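Putative cytochrome P450 154A1 (PDB 1ODO) belongs to the cytochrome P450 family of haem proteins and binds protoporphyrin IX containing Fe together with 4-phenyl-1H-imidazole. Local coordinates at residues A[114-119]-A[362-366]; A[125-129]-A[143-148]. The contacts are given in a common frame with arbitrary orientation. Numbering follows the deposited sequence.

Contact 1: residues A[114-119]-A[362-366]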
loop_
_atom_site.group_PDB
_atom_site.type_symbol
_atom_site.label_atom_id
_atom_site.label_comp_id
_atom_site.label_asym_id
_atom_site.label_seq_id
_atom_site.Cartn_x
_atom_site.Cartn_y
_atom_site.Cartn_z
ATOM N N MET A 114 -0.989 -21.089 0.869
ATOM C CA MET A 114 -2.220 -20.383 0.524
ATOM C C MET A 114 -2.477 -20.304 -0.978
ATOM O O MET A 114 -3.574 -19.948 -1.401
ATOM C CB MET A 114 -2.179 -18.949 1.054
ATOM C CG MET A 114 -2.124 -18.803 2.550
ATOM S SD MET A 114 -2.059 -17.049 2.960
ATOM C CE MET A 114 -3.742 -16.552 2.531
ATOM N N ARG A 115 -1.468 -20.624 -1.781
ATOM C CA ARG A 115 -1.626 -20.562 -3.229
ATOM C C ARG A 115 -2.907 -21.195 -3.774
ATOM O O ARG A 115 -3.642 -20.553 -4.521
ATOM C CB ARG A 115 -0.398 -21.156 -3.926
ATOM C CG ARG A 115 -0.391 -20.967 -5.440
ATOM C CD ARG A 115 0.956 -21.353 -6.041
ATOM N NE ARG A 115 2.002 -20.384 -5.717
ATOM C CZ ARG A 115 2.214 -19.257 -6.392
ATOM N NH1 ARG A 115 1.454 -18.956 -7.439
ATOM N NH2 ARG A 115 3.179 -18.425 -6.018
ATOM N N PRO A 116 -3.201 -22.451 -3.400
ATOM C CA PRO A 116 -4.420 -23.093 -3.904
ATOM C C PRO A 116 -5.684 -22.295 -3.597
ATOM O O PRO A 116 -6.546 -22.130 -4.459
ATOM C CB PRO A 116 -4.409 -24.450 -3.206
ATOM C CG PRO A 116 -2.944 -24.732 -3.070
ATOM C CD PRO A 116 -2.414 -23.398 -2.593
ATOM N N ALA A 117 -5.789 -21.800 -2.369
ATOM C CA ALA A 117 -6.957 -21.023 -1.973
ATOM C C ALA A 117 -7.039 -19.723 -2.763
ATOM O O ALA A 117 -8.105 -19.347 -3.244
ATOM C CB ALA A 117 -6.913 -20.727 -0.473
ATOM N N VAL A 118 -5.914 -19.031 -2.901
ATOM C CA VAL A 118 -5.906 -17.773 -3.641
ATOM C C VAL A 118 -6.225 -18.012 -5.119
ATOM O O VAL A 118 -6.983 -17.256 -5.723
ATOM C CB VAL A 118 -4.548 -17.048 -3.493
ATOM C CG1 VAL A 118 -4.556 -15.738 -4.290
ATOM C CG2 VAL A 118 -4.282 -16.761 -2.017
ATOM N N GLU A 119 -5.657 -19.065 -5.701
ATOM C CA GLU A 119 -5.922 -19.356 -7.104
ATOM C C GLU A 119 -7.418 -19.577 -7.305
ATOM O O GLU A 119 -7.991 -19.123 -8.293
ATOM C CB GLU A 119 -5.157 -20.604 -7.561
ATOM C CG GLU A 119 -3.650 -20.440 -7.571
ATOM C CD GLU A 119 -2.955 -21.496 -8.415
ATOM O OE1 GLU A 119 -3.226 -21.549 -9.635
ATOM O OE2 GLU A 119 -2.140 -22.266 -7.861
ATOM N N MET A 362 1.934 -12.500 -4.888
ATOM C CA MET A 362 1.236 -13.680 -5.384
ATOM C C MET A 362 -0.147 -13.322 -5.921
ATOM O O MET A 362 -0.538 -13.779 -6.994
ATOM C CB MET A 362 1.106 -14.740 -4.286
ATOM C CG MET A 362 0.541 -16.059 -4.803
ATOM S SD MET A 362 0.599 -17.382 -3.582
ATOM C CE MET A 362 -0.708 -16.851 -2.510
ATOM N N GLU A 363 -0.883 -12.500 -5.179
ATOM C CA GLU A 363 -2.218 -12.086 -5.595
ATOM C C GLU A 363 -2.217 -11.458 -6.980
ATOM O O GLU A 363 -3.016 -11.824 -7.839
ATOM C CB GLU A 363 -2.808 -11.075 -4.603
ATOM C CG GLU A 363 -3.304 -11.681 -3.296
ATOM C CD GLU A 363 -3.973 -10.654 -2.398
ATOM O OE1 GLU A 363 -4.743 -9.819 -2.920
ATOM O OE2 GLU A 363 -3.744 -10.688 -1.172
ATOM N N VAL A 364 -1.314 -10.508 -7.197
ATOM C CA VAL A 364 -1.232 -9.834 -8.485
ATOM C C VAL A 364 -0.764 -10.730 -9.625
ATOM O O VAL A 364 -1.339 -10.699 -10.712
ATOM C CB VAL A 364 -0.313 -8.600 -8.411
ATOM C CG1 VAL A 364 -0.351 -7.845 -9.729
ATOM C CG2 VAL A 364 -0.752 -7.692 -7.267
ATOM N N THR A 365 0.272 -11.526 -9.391
ATOM C CA THR A 365 0.762 -12.402 -10.450
ATOM C C THR A 365 -0.328 -13.393 -10.867
ATOM O O THR A 365 -0.552 -13.610 -12.057
ATOM C CB THR A 365 2.045 -13.163 -10.022
ATOM O OG1 THR A 365 1.769 -13.989 -8.888
ATOM C CG2 THR A 365 3.151 -12.173 -9.661
ATOM N N LEU A 366 -1.020 -13.970 -9.889
ATOM C CA LEU A 366 -2.087 -14.926 -10.179
ATOM C C LEU A 366 -3.241 -14.253 -10.921
ATOM O O LEU A 366 -3.777 -14.801 -11.891
ATOM C CB LEU A 366 -2.612 -15.553 -8.884
ATOM C CG LEU A 366 -1.739 -16.640 -8.250
ATOM C CD1 LEU A 366 -2.376 -17.108 -6.957
ATOM C CD2 LEU A 366 -1.590 -17.810 -9.221
#
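Met362 reaches across from helix 357-374 with an extended side chain, chi1 and chi2 both t, and only at chi3 (p) does the chain bend. This turn lays Met362 CE against helix 108-131, 3.6 Å from Val118 CG2 and 4.2 Å from the backbone C of Met114. Val118 (chi1 t) points its CA-to-CB bond at the partner helix and fits between two side chains one turn apart: CG2 meets Met362, while its CG1 lies 3.7 Å from Leu366 CD1. Leu366, in the mt rotamer, spreads its methyls along the other helix, CD1 3.6 Å from Glu119 CG and CD2 3.7 Å from Arg115 NH1. In P450 nomenclature these are the D helix (108-131) and the L helix (357-374), the latter running past the haem on its proximal side; Glu363, whose CG lies 4.4 Å from Val118 CG1, also touches the haem. The short segments cross at -48° with axes 10.5 Å apart, a gap wide enough for interleaved side chains. Arg115 leaves its helix sideways, extended through chi1 and chi2 (t, t), then folds at chi3 (m), bringing the guanidinium to Met362 and Leu366. Met362 SD sits over one face of that group, 3.7 Å from Arg115 NH2.

Contact 2: residues A[125-129]-A[143-148]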
loop_
_atom_site.group_PDB
_atom_site.type_symbol
_atom_site.label_atom_id
_atom_site.label_comp_id
_atom_site.label_asym_id
_atom_site.label_seq_id
_atom_site.Cartn_x
_atom_site.Cartn_y
_atom_site.Cartn_z
ATOM N N LEU A 125 -13.490 -15.151 -9.408
ATOM C CA LEU A 125 -13.738 -13.786 -9.848
ATOM C C LEU A 125 -13.617 -13.655 -11.364
ATOM O O LEU A 125 -14.356 -12.895 -11.989
ATOM C CB LEU A 125 -12.768 -12.830 -9.151
ATOM C CG LEU A 125 -13.055 -12.613 -7.661
ATOM C CD1 LEU A 125 -11.902 -11.853 -7.017
ATOM C CD2 LEU A 125 -14.368 -11.848 -7.496
ATOM N N VAL A 126 -12.684 -14.389 -11.960
ATOM C CA VAL A 126 -12.515 -14.317 -13.405
ATOM C C VAL A 126 -13.688 -15.025 -14.086
ATOM O O VAL A 126 -14.183 -14.558 -15.110
ATOM C CB VAL A 126 -11.168 -14.931 -13.848
ATOM C CG1 VAL A 126 -11.063 -14.932 -15.372
ATOM C CG2 VAL A 126 -10.023 -14.119 -13.254
ATOM N N ASP A 127 -14.143 -16.138 -13.511
ATOM C CA ASP A 127 -15.267 -16.872 -14.090
ATOM C C ASP A 127 -16.478 -15.945 -14.131
ATOM O O ASP A 127 -17.222 -15.920 -15.114
ATOM C CB ASP A 127 -15.627 -18.102 -13.251
ATOM C CG ASP A 127 -14.634 -19.230 -13.404
ATOM O OD1 ASP A 127 -13.954 -19.294 -14.447
ATOM O OD2 ASP A 127 -14.551 -20.066 -12.482
ATOM N N ARG A 128 -16.673 -15.188 -13.053
ATOM C CA ARG A 128 -17.790 -14.255 -12.959
ATOM C C ARG A 128 -17.734 -13.238 -14.087
ATOM O O ARG A 128 -18.759 -12.879 -14.662
ATOM C CB ARG A 128 -17.766 -13.525 -11.617
ATOM C CG ARG A 128 -18.308 -14.328 -10.450
ATOM C CD ARG A 128 -18.005 -13.614 -9.145
ATOM N NE ARG A 128 -18.153 -12.165 -9.275
ATOM C CZ ARG A 128 -17.871 -11.295 -8.309
ATOM N NH1 ARG A 128 -17.426 -11.726 -7.136
ATOM N NH2 ARG A 128 -18.029 -9.994 -8.517
ATOM N N LEU A 129 -16.531 -12.766 -14.392
ATOM C CA LEU A 129 -16.347 -11.790 -15.456
ATOM C C LEU A 129 -16.826 -12.390 -16.770
ATOM O O LEU A 129 -17.439 -11.712 -17.590
ATOM C CB LEU A 129 -14.869 -11.416 -15.588
ATOM C CG LEU A 129 -14.224 -10.626 -14.449
ATOM C CD1 LEU A 129 -12.729 -10.490 -14.701
ATOM C CD2 LEU A 129 -14.873 -9.259 -14.343
ATOM N N GLU A 143 -14.760 -5.006 -10.276
ATOM C CA GLU A 143 -15.044 -6.425 -10.460
ATOM C C GLU A 143 -13.910 -7.415 -10.215
ATOM O O GLU A 143 -14.156 -8.620 -10.121
ATOM C CB GLU A 143 -15.633 -6.651 -11.857
ATOM C CG GLU A 143 -16.910 -5.855 -12.113
ATOM C CD GLU A 143 -17.936 -6.040 -11.006
ATOM O OE1 GLU A 143 -18.236 -7.201 -10.664
ATOM O OE2 GLU A 143 -18.444 -5.025 -10.478
ATOM N N LEU A 144 -12.677 -6.928 -10.105
ATOM C CA LEU A 144 -11.543 -7.820 -9.869
ATOM C C LEU A 144 -10.511 -7.265 -8.892
ATOM O O LEU A 144 -10.207 -7.890 -7.877
ATOM C CB LEU A 144 -10.838 -8.161 -11.191
ATOM C CG LEU A 144 -9.571 -9.018 -11.050
ATOM C CD1 LEU A 144 -9.937 -10.374 -10.450
ATOM C CD2 LEU A 144 -8.901 -9.204 -12.403
ATOM N N ALA A 145 -9.978 -6.089 -9.203
ATOM C CA ALA A 145 -8.969 -5.450 -8.360
ATOM C C ALA A 145 -9.354 -5.290 -6.886
ATOM O O ALA A 145 -8.551 -5.578 -6.000
ATOM C CB ALA A 145 -8.580 -4.088 -8.961
ATOM N N TYR A 146 -10.576 -4.838 -6.621
ATOM C CA TYR A 146 -11.029 -4.652 -5.245
ATOM C C TYR A 146 -11.440 -5.932 -4.512
ATOM O O TYR A 146 -10.975 -6.193 -3.402
ATOM C CB TYR A 146 -12.195 -3.652 -5.197
ATOM C CG TYR A 146 -11.787 -2.221 -4.890
ATOM C CD1 TYR A 146 -12.114 -1.177 -5.759
ATOM C CD2 TYR A 146 -11.096 -1.910 -3.717
ATOM C CE1 TYR A 146 -11.764 0.144 -5.468
ATOM C CE2 TYR A 146 -10.741 -0.594 -3.417
ATOM C CZ TYR A 146 -11.076 0.427 -4.295
ATOM O OH TYR A 146 -10.717 1.724 -4.004
ATOM N N PRO A 147 -12.311 -6.754 -5.121
ATOM C CA PRO A 147 -12.741 -7.988 -4.450
ATOM C C PRO A 147 -11.702 -9.069 -4.145
ATOM O O PRO A 147 -11.818 -9.755 -3.131
ATOM C CB PRO A 147 -13.865 -8.499 -5.356
ATOM C CG PRO A 147 -13.458 -8.004 -6.710
ATOM C CD PRO A 147 -13.002 -6.591 -6.413
ATOM N N LEU A 148 -10.688 -9.231 -4.992
ATOM C CA LEU A 148 -9.682 -10.261 -4.731
ATOM C C LEU A 148 -8.934 -10.078 -3.408
ATOM O O LEU A 148 -8.926 -10.985 -2.570
ATOM C CB LEU A 148 -8.678 -10.349 -5.886
ATOM C CG LEU A 148 -7.521 -11.339 -5.693
ATOM C CD1 LEU A 148 -8.055 -12.744 -5.406
ATOM C CD2 LEU A 148 -6.656 -11.344 -6.946
HETATM O O HOH W 1 -15.761 -10.708 -10.943
#
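Leu125 is the apolar centre: from helix 108-131 it points into the break between helices 140-145 and 147-157. Leu125 CD1 is 3.5 Å from Leu148 N and 3.7 Å from Leu148 CB, Leu125 CD2 is 4.0 Å from Pro147 CB, and Leu125 CB meets Leu144 CD1 at 4.0 Å. One turn on, Leu129 CD2 packs at 3.7 Å on Glu143 CB, the aliphatic base of an acidic side chain. Farther out, a water donates hydrogen bonds to Leu125 O and Glu143 O, 2.8 Å to each, joining the two backbones where the wider pi-type turn at 143-145 distorts the helix. At the exposed edge Arg128 NH2 forms a salt bridge with Glu143 OE1 at 3.5 Å, the carboxylate lying near the guanidinium plane. The contact thus closes a short helix-strand-helix excursion of the P450 fold back on its starting helix; leucine and proline packing fills its interior, while a water bridge between backbones and a rather long ion pair at the exposed edge add polar ties.

In the fold
Helix 108-131 serves both contacts, which lie about 13 Å apart between centres and on the same side of the chain's centre. Contact 1 joins distant parts of the sequence, and contact 2, a local closure, is nested inside the loop that contact 1 closes. Both are partly buried, with apolar side chains inside and charged ones at the edge, but contact 1 reaches the haem through Glu363, whereas contact 2 runs out to exposed Arg128. Their chemistry differs accordingly: contact 1 joins its helices by side-chain packing, and contact 2 adds a water bridge and a salt bridge. They touch where Glu363 O meets Leu148 CD2 at 3.8 Å, so helices 108-131, 147-157 and 357-374 pack together.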